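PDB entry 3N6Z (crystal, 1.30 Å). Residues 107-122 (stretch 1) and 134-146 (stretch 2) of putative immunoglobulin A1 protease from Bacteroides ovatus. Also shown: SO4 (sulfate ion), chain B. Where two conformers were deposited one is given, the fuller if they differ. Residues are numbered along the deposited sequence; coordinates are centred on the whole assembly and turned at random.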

# COMPACT_ATOMS: atom_id res chain seq x y z
N HIS A 107 15.77 4.72 -0.88
CA HIS A 107 15.53 6.12 -1.17
C HIS A 107 14.04 6.44 -1.06
O HIS A 107 13.18 5.55 -1.00
CB HIS A 107 16.03 6.48 -2.57
CG HIS A 107 17.49 6.25 -2.76
ND1 HIS A 107 18.45 7.10 -2.26
CD2 HIS A 107 18.15 5.27 -3.40
CE1 HIS A 107 19.65 6.62 -2.58
NE2 HIS A 107 19.50 5.52 -3.28
N VAL A 108 13.76 7.74 -1.07
CA VAL A 108 12.37 8.21 -1.00
C VAL A 108 11.99 8.96 -2.28
O VAL A 108 12.83 9.59 -2.93
CB VAL A 108 12.09 9.07 0.25
CG1 VAL A 108 12.29 8.21 1.54
CG2 VAL A 108 12.88 10.35 0.26
N ILE A 109 10.71 8.87 -2.60
CA ILE A 109 10.04 9.64 -3.63
C ILE A 109 9.15 10.64 -2.90
O ILE A 109 8.21 10.25 -2.17
CB ILE A 109 9.21 8.76 -4.55
CG1 ILE A 109 10.08 7.72 -5.26
CG2 ILE A 109 8.45 9.61 -5.60
CD1 ILE A 109 9.33 6.65 -6.03
N LYS A 110 9.42 11.92 -3.06
CA LYS A 110 8.73 12.99 -2.33
C LYS A 110 7.73 13.71 -3.23
O LYS A 110 7.97 13.91 -4.43
CB LYS A 110 9.74 14.03 -1.79
CG LYS A 110 10.79 13.51 -0.90
CD LYS A 110 11.51 14.65 -0.13
CE LYS A 110 10.59 15.38 0.82
NZ LYS A 110 11.37 16.09 1.90
N ASN A 111 6.62 14.15 -2.63
CA ASN A 111 5.68 15.07 -3.29
C ASN A 111 5.05 14.48 -4.56
O ASN A 111 4.76 15.19 -5.52
CB ASN A 111 6.38 16.43 -3.56
CG ASN A 111 6.93 17.04 -2.29
OD1 ASN A 111 6.28 16.99 -1.24
ND2 ASN A 111 8.15 17.56 -2.35
N PHE A 112 4.87 13.16 -4.57
CA PHE A 112 4.18 12.48 -5.65
C PHE A 112 2.69 12.78 -5.61
O PHE A 112 2.07 12.65 -4.56
CB PHE A 112 4.43 10.97 -5.56
CG PHE A 112 3.53 10.14 -6.42
CD1 PHE A 112 3.52 10.32 -7.79
CD2 PHE A 112 2.74 9.14 -5.88
CE1 PHE A 112 2.69 9.56 -8.60
CE2 PHE A 112 1.88 8.36 -6.68
CZ PHE A 112 1.88 8.57 -8.06
N LYS A 113 2.13 13.23 -6.73
CA LYS A 113 0.70 13.50 -6.86
C LYS A 113 0.13 12.78 -8.06
O LYS A 113 0.74 12.76 -9.13
CB LYS A 113 0.43 15.02 -7.04
CG LYS A 113 0.78 15.92 -5.90
CD LYS A 113 0.39 17.37 -6.24
N CYS A 114 -1.06 12.21 -7.90
CA CYS A 114 -1.79 11.64 -9.03
C CYS A 114 -3.29 11.64 -8.71
O CYS A 114 -3.70 11.03 -7.72
CB CYS A 114 -1.31 10.23 -9.34
SG CYS A 114 -2.15 9.51 -10.81
N SER A 115 -4.07 12.27 -9.58
CA SER A 115 -5.52 12.33 -9.45
C SER A 115 -6.20 12.26 -10.80
O SER A 115 -7.27 12.88 -10.99
CB SER A 115 -5.97 13.59 -8.71
OG SER A 115 -5.59 14.73 -9.43
N ALA A 116 -5.61 11.52 -11.73
CA ALA A 116 -6.14 11.39 -13.08
C ALA A 116 -5.75 10.04 -13.66
O ALA A 116 -4.75 9.48 -13.27
CB ALA A 116 -5.61 12.51 -13.98
N GLY A 117 -6.53 9.57 -14.61
CA GLY A 117 -6.28 8.29 -15.29
C GLY A 117 -6.81 7.12 -14.52
O GLY A 117 -7.45 7.27 -13.48
N ASP A 118 -6.58 5.93 -15.05
CA ASP A 118 -7.01 4.72 -14.39
C ASP A 118 -6.14 4.42 -13.18
O ASP A 118 -4.91 4.48 -13.27
CB ASP A 118 -6.96 3.53 -15.35
CG ASP A 118 -8.03 3.57 -16.39
OD1 ASP A 118 -9.00 4.32 -16.21
OD2 ASP A 118 -7.93 2.82 -17.37
N TYR A 119 -6.77 4.05 -12.08
CA TYR A 119 -6.10 3.68 -10.83
C TYR A 119 -4.99 4.65 -10.43
O TYR A 119 -3.82 4.28 -10.34
CB TYR A 119 -5.59 2.23 -10.89
CG TYR A 119 -6.68 1.24 -10.98
CD1 TYR A 119 -7.53 1.02 -9.89
CD2 TYR A 119 -6.90 0.51 -12.13
CE1 TYR A 119 -8.58 0.11 -9.96
CE2 TYR A 119 -7.96 -0.40 -12.22
CZ TYR A 119 -8.78 -0.61 -11.13
OH TYR A 119 -9.82 -1.51 -11.22
N PRO A 120 -5.38 5.91 -10.14
CA PRO A 120 -4.38 6.88 -9.70
C PRO A 120 -3.57 6.37 -8.49
O PRO A 120 -4.15 6.00 -7.47
CB PRO A 120 -5.21 8.11 -9.33
CG PRO A 120 -6.50 7.95 -10.01
CD PRO A 120 -6.73 6.49 -10.21
N SER A 121 -2.26 6.37 -8.65
CA SER A 121 -1.29 5.71 -7.82
C SER A 121 0.02 5.65 -8.60
O SER A 121 0.06 6.02 -9.79
CB SER A 121 -1.72 4.26 -7.48
OG SER A 121 -1.77 3.45 -8.64
N PHE A 122 1.09 5.14 -7.98
CA PHE A 122 2.34 5.07 -8.68
C PHE A 122 2.26 4.01 -9.80
O PHE A 122 2.47 4.34 -10.98
CB PHE A 122 3.52 4.82 -7.72
CG PHE A 122 4.87 5.08 -8.33
CD1 PHE A 122 5.34 6.36 -8.54
CD2 PHE A 122 5.66 4.03 -8.69
CE1 PHE A 122 6.60 6.60 -9.12
CE2 PHE A 122 6.92 4.25 -9.25
CZ PHE A 122 7.37 5.54 -9.44
S SO4 B . -15.23 11.95 -14.36
O1 SO4 B . -15.73 11.18 -15.52
O2 SO4 B . -16.32 12.85 -13.93
O3 SO4 B . -14.86 11.06 -13.24
O4 SO4 B . -14.07 12.74 -14.80
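Stretch 2 (134-146) GFVNASVSSARQG

How does stretch 2 run along stretch 1? From Gly-134 to Ser-141 it lies beside stretch 1 as a parallel partner, largely extended except at Asn-137, and in register with an offset of 26 residues. Strand 134-136 pairs with strand 107-110, their axes 4.6 Å apart at closest approach and crossing at -34°. Gly-134 N donates to His-107 O (3.2 Å), Ile-109 N to Gly-134 O (2.8 Å), Val-136 N to Ile-109 O (2.9 Å) and Asn-111 N to Val-136 O (2.9 Å). The alternation of donors and acceptors is that of a parallel ladder, and the CA atoms of Ile-109 and Phe-135 lie 4.9 Å apart.

What happens where the chain turns a corner at Asn-137? Both strands leave extended geometry together: Asn-111 (phi/psi 62/31) and Asn-137 (56/45) adopt left-handed conformations side by side. Asn-137 ND2 donates to Asn-111 OD1 at 2.9 Å, tying the two bends together. Water 1 fills the interrupted ladder, donating to Ile-109 O (2.8 Å) and Val-136 O (2.9 Å) and accepting from Phe-112 N (3.0 Å). Beyond the corner the parallel pairing resumes, with Ser-139 N bound to Phe-112 O (2.8 Å), Cys-114 N to Ser-139 O (3.0 Å) and Ser-141 N to Cys-114 O (3.1 Å).

Where does Phe-135, the residue with the largest covered area, find its neighbours? Its side chain (chi1 m) leaves the sheet on the same face as Ile-109, and its ring reaches three residues of stretch 1. Phe-135 CZ lies 3.8 Å from Ile-109 CD1 and 3.7 Å from Phe-122 CG, where the edge of the Phe-135 ring meets the face of Phe-122. Phe-135 CD2 is 4.0 Å from Phe-112 CD2, the two rings inclined at 57°. Phe-112 carries the apolar contact past the corner, with its CE2 3.7 Å from Val-140 CG1. On the other face, Val-136 CG2 packs 4.1 Å from Val-108 CB.

How does Gln-145 hold the loop of stretch 1? Its CA-to-CB bond points toward that loop, and chi1 m with chi2 t extends the side chain so that OE1 accepts from Tyr-119 N at 2.8 Å. The amide nitrogen meanwhile lies over one face of the Tyr-119 ring, Gln-145 NE2 being 3.6 Å from Tyr-119 CZ. Thus one side-chain amide engages both the backbone and the ring of Tyr-119, although the strand pairing has ended. Nearby, Pro-120 CG rests 3.5 Å from Ser-141 O, filling space between the ladder and this loop contact.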

# COMPACT_ATOMS: atom_id res chain seq x y z
N GLY A 134 10.34 4.64 0.04
CA GLY A 134 9.36 5.41 0.77
C GLY A 134 8.76 6.48 -0.10
O GLY A 134 9.44 7.06 -0.94
N PHE A 135 7.46 6.71 0.09
CA PHE A 135 6.76 7.84 -0.52
C PHE A 135 6.45 8.85 0.57
O PHE A 135 5.71 8.55 1.51
CB PHE A 135 5.46 7.41 -1.21
CG PHE A 135 5.67 6.65 -2.47
CD1 PHE A 135 6.01 5.31 -2.45
CD2 PHE A 135 5.48 7.28 -3.71
CE1 PHE A 135 6.18 4.62 -3.62
CE2 PHE A 135 5.69 6.59 -4.87
CZ PHE A 135 6.03 5.26 -4.85
N VAL A 136 7.04 10.04 0.49
CA VAL A 136 6.85 11.09 1.49
C VAL A 136 5.95 12.18 0.92
O VAL A 136 6.19 12.71 -0.16
CB VAL A 136 8.20 11.69 1.93
CG1 VAL A 136 8.01 12.94 2.80
CG2 VAL A 136 9.07 10.62 2.62
N ASN A 137 4.88 12.50 1.66
CA ASN A 137 3.92 13.55 1.24
C ASN A 137 3.34 13.30 -0.14
O ASN A 137 3.29 14.19 -0.99
CB ASN A 137 4.53 14.97 1.28
CG ASN A 137 3.47 16.05 1.10
OD1 ASN A 137 2.39 15.98 1.70
ND2 ASN A 137 3.72 17.01 0.20
N ALA A 138 2.93 12.05 -0.38
CA ALA A 138 2.20 11.71 -1.57
C ALA A 138 0.76 12.18 -1.43
O ALA A 138 0.21 12.26 -0.33
CB ALA A 138 2.24 10.20 -1.82
N SER A 139 0.11 12.40 -2.57
CA SER A 139 -1.33 12.68 -2.58
C SER A 139 -1.95 12.04 -3.80
O SER A 139 -1.65 12.42 -4.93
CB SER A 139 -1.60 14.18 -2.60
OG SER A 139 -2.99 14.44 -2.68
N VAL A 140 -2.81 11.05 -3.57
CA VAL A 140 -3.50 10.34 -4.65
C VAL A 140 -4.99 10.40 -4.38
O VAL A 140 -5.45 10.27 -3.24
CB VAL A 140 -3.04 8.86 -4.87
CG1 VAL A 140 -1.54 8.84 -5.23
CG2 VAL A 140 -3.37 7.97 -3.66
N SER A 141 -5.77 10.59 -5.44
CA SER A 141 -7.21 10.77 -5.30
C SER A 141 -7.97 10.18 -6.48
O SER A 141 -7.52 10.31 -7.62
CB SER A 141 -7.54 12.26 -5.16
OG SER A 141 -8.91 12.45 -4.90
N SER A 142 -9.12 9.58 -6.19
CA SER A 142 -10.06 9.13 -7.22
C SER A 142 -11.47 9.26 -6.69
O SER A 142 -11.71 8.94 -5.53
CB SER A 142 -9.81 7.67 -7.59
OG SER A 142 -10.83 7.20 -8.46
N ALA A 143 -12.39 9.75 -7.53
CA ALA A 143 -13.83 9.78 -7.22
C ALA A 143 -14.54 8.53 -7.68
O ALA A 143 -15.73 8.39 -7.45
CB ALA A 143 -14.50 11.00 -7.89
N ARG A 144 -13.83 7.62 -8.33
CA ARG A 144 -14.44 6.47 -9.01
C ARG A 144 -13.88 5.09 -8.70
O ARG A 144 -14.57 4.09 -8.88
CB ARG A 144 -14.31 6.67 -10.54
CG ARG A 144 -14.71 8.04 -11.03
CD ARG A 144 -16.19 8.36 -10.83
NE ARG A 144 -16.38 9.76 -11.23
CZ ARG A 144 -17.26 10.61 -10.70
NH1 ARG A 144 -18.11 10.23 -9.73
NH2 ARG A 144 -17.29 11.87 -11.15
N GLN A 145 -12.62 5.02 -8.25
CA GLN A 145 -11.90 3.75 -8.12
C GLN A 145 -11.23 3.62 -6.77
O GLN A 145 -10.97 4.61 -6.07
CB GLN A 145 -10.85 3.58 -9.22
CG GLN A 145 -11.44 3.55 -10.62
CD GLN A 145 -10.37 3.43 -11.66
OE1 GLN A 145 -9.51 4.29 -11.77
NE2 GLN A 145 -10.39 2.33 -12.41
N GLY A 146 -10.96 2.37 -6.42
CA GLY A 146 -10.25 2.03 -5.21
C GLY A 146 -8.75 2.09 -5.42
O GLY A 146 -8.22 1.49 -6.37
O HOH W 1 5.53 11.10 -2.44
O HOH W 2 1.96 15.43 -3.00
O HOH W 3 -8.99 10.87 -10.08